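Local coordinates for protein ArCE4A (Arthrobacter sp. AW19M34-1, PDB 5LFZ) that probably removes acetyl groups from N-acetylated polysaccharides such as chitin, as a metal-dependent deacetylase of carbohydrate esterase family 4, at residues W148-D152 and P153-V157. Numbering follows the deposited sequence.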
loop_
_atom_site.group_PDB
_atom_site.type_symbol
_atom_site.label_atom_id
_atom_site.label_comp_id
_atom_site.label_asym_id
_atom_site.label_seq_id
_atom_site.Cartn_x
_atom_site.Cartn_y
_atom_site.Cartn_z
ATOM N N TRP A 148 0.954 11.978 -6.480
ATOM C CA TRP A 148 1.049 12.938 -5.385
ATOM C C TRP A 148 1.467 14.327 -5.876
ATOM O O TRP A 148 1.265 15.320 -5.175
ATOM C CB TRP A 148 2.035 12.429 -4.324
ATOM C CG TRP A 148 3.392 12.124 -4.890
ATOM C CD1 TRP A 148 3.762 10.997 -5.562
ATOM C CD2 TRP A 148 4.560 12.952 -4.827
ATOM N NE1 TRP A 148 5.083 11.075 -5.933
ATOM C CE2 TRP A 148 5.596 12.265 -5.491
ATOM C CE3 TRP A 148 4.830 14.207 -4.272
ATOM C CZ2 TRP A 148 6.882 12.790 -5.617
ATOM C CZ3 TRP A 148 6.108 14.728 -4.397
ATOM C CH2 TRP A 148 7.116 14.022 -5.066
ATOM N N LYS A 149 2.052 14.397 -7.071
ATOM C CA LYS A 149 2.411 15.689 -7.654
ATOM C C LYS A 149 1.403 16.186 -8.680
ATOM O O LYS A 149 1.015 17.355 -8.646
ATOM C CB LYS A 149 3.794 15.651 -8.319
ATOM C CG LYS A 149 4.960 15.719 -7.360
ATOM N N HIS A 150 0.989 15.321 -9.604
ATOM C CA HIS A 150 0.194 15.809 -10.731
ATOM C C HIS A 150 -1.309 15.600 -10.574
ATOM O O HIS A 150 -2.089 16.268 -11.250
ATOM C CB HIS A 150 0.671 15.172 -12.046
ATOM C CG HIS A 150 0.745 13.674 -12.023
ATOM N ND1 HIS A 150 -0.372 12.871 -11.926
ATOM C CD2 HIS A 150 1.802 12.835 -12.126
ATOM C CE1 HIS A 150 -0.004 11.603 -11.949
ATOM N NE2 HIS A 150 1.310 11.552 -12.073
ATOM N N HIS A 151 -1.709 14.685 -9.691
ATOM C CA HIS A 151 -3.124 14.407 -9.447
ATOM C C HIS A 151 -3.905 14.163 -10.735
ATOM O O HIS A 151 -5.058 14.574 -10.850
ATOM C CB HIS A 151 -3.780 15.560 -8.680
ATOM C CG HIS A 151 -3.049 15.953 -7.433
ATOM N ND1 HIS A 151 -3.222 15.299 -6.234
ATOM C CD2 HIS A 151 -2.155 16.942 -7.198
ATOM C CE1 HIS A 151 -2.458 15.861 -5.313
ATOM N NE2 HIS A 151 -1.802 16.862 -5.872
ATOM N N ASP A 152 -3.269 13.507 -11.699
ATOM C CA ASP A 152 -3.870 13.295 -13.009
ATOM C C ASP A 152 -4.099 11.812 -13.242
ATOM O O ASP A 152 -3.149 11.031 -13.252
ATOM C CB ASP A 152 -2.977 13.877 -14.107
ATOM C CG ASP A 152 -3.596 13.753 -15.488
ATOM O OD1 ASP A 152 -3.213 12.837 -16.243
ATOM O OD2 ASP A 152 -4.474 14.572 -15.812
ATOM N N PRO A 153 -5.363 11.415 -13.439
ATOM C CA PRO A 153 -5.659 9.982 -13.542
ATOM C C PRO A 153 -5.008 9.310 -14.747
ATOM O O PRO A 153 -4.517 8.196 -14.621
ATOM C CB PRO A 153 -7.188 9.943 -13.644
ATOM C CG PRO A 153 -7.597 11.311 -14.067
ATOM C CD PRO A 153 -6.573 12.252 -13.503
ATOM N N GLN A 154 -4.985 9.970 -15.897
ATOM C CA GLN A 154 -4.429 9.322 -17.076
ATOM C C GLN A 154 -2.910 9.188 -16.980
ATOM O O GLN A 154 -2.344 8.191 -17.416
ATOM C CB GLN A 154 -4.811 10.084 -18.341
ATOM C CG GLN A 154 -4.453 9.350 -19.614
ATOM C CD GLN A 154 -5.218 8.050 -19.772
ATOM O OE1 GLN A 154 -6.424 7.996 -19.536
ATOM N NE2 GLN A 154 -4.518 6.995 -20.170
ATOM N N LYS A 155 -2.247 10.190 -16.418
ATOM C CA LYS A 155 -0.801 10.097 -16.240
ATOM C C LYS A 155 -0.459 8.994 -15.233
ATOM O O LYS A 155 0.542 8.294 -15.385
ATOM C CB LYS A 155 -0.220 11.436 -15.789
ATOM C CG LYS A 155 1.285 11.411 -15.578
ATOM C CD LYS A 155 1.862 12.817 -15.624
ATOM C CE LYS A 155 3.372 12.797 -15.452
ATOM N NZ LYS A 155 3.977 14.136 -15.690
ATOM N N THR A 156 -1.299 8.840 -14.211
ATOM C CA THR A 156 -1.141 7.751 -13.252
ATOM C C THR A 156 -1.177 6.412 -13.983
ATOM O O THR A 156 -0.299 5.571 -13.803
ATOM C CB THR A 156 -2.237 7.790 -12.174
ATOM O OG1 THR A 156 -2.185 9.050 -11.492
ATOM C CG2 THR A 156 -2.041 6.656 -11.161
ATOM N N VAL A 157 -2.183 6.231 -14.829
ATOM C CA VAL A 157 -2.305 5.012 -15.619
ATOM C C VAL A 157 -1.094 4.810 -16.529
ATOM O O VAL A 157 -0.528 3.714 -16.595
ATOM C CB VAL A 157 -3.584 5.033 -16.476
ATOM C CG1 VAL A 157 -3.599 3.868 -17.437
ATOM C CG2 VAL A 157 -4.824 5.022 -15.588
HETATM O O HOH W 1 -6.222 12.842 -16.841
#
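The chi1 of D152, -177°, carries its carboxylate away from its own N and forward to K155, while H150, its CG lodged between its own N and carbonyl carbon (chi1 53°), swings its imidazole against K155 and T156. The motif is an N-cap at the surface of the NodB homology domain, joining helix 147-150 to helix 153-163: H151, the first residue to leave the former, has a positive phi, and D152 follows directly before the latter, where P153 rests on S178 and K181 of helix 177-192. D152 OD1 takes the backbone N of K155 at 2.8 Å, using its anti side, a little out of the carboxylate plane. D152 OD2 accepts from a water 2.7 Å away, and that water also accepts a longer bond from Q154 N (3.3 Å). Both carboxylate oxygens are thus linked, one directly and one through water, to the first turn of the helix. The main-chain O of D152 accepts two bonds from T156: T156 N, at 3.0 Å, is tilted modestly from the carbonyl plane, and OG1 comes in from above that plane at 2.8 Å.

H150 is bonded to the capping residue itself. Its ND1 accepts D152 N at 3.0 Å, practically in the ring plane, and NE2 is bonded to T145 O, so both ring nitrogens are engaged. K155, extended beyond CG, lays its methylenes over one face of the imidazole, a CH-pi contact with CG 3.8 Å from the ring centroid. Replacing H150 by an alanine is likely to leave D152 N without its acceptor, T145 O without the imidazole and the K155 chain without the face it lies on. On the ring's edge, near its plane, H150 CE1 meets T156 OG1 at 3.4 Å.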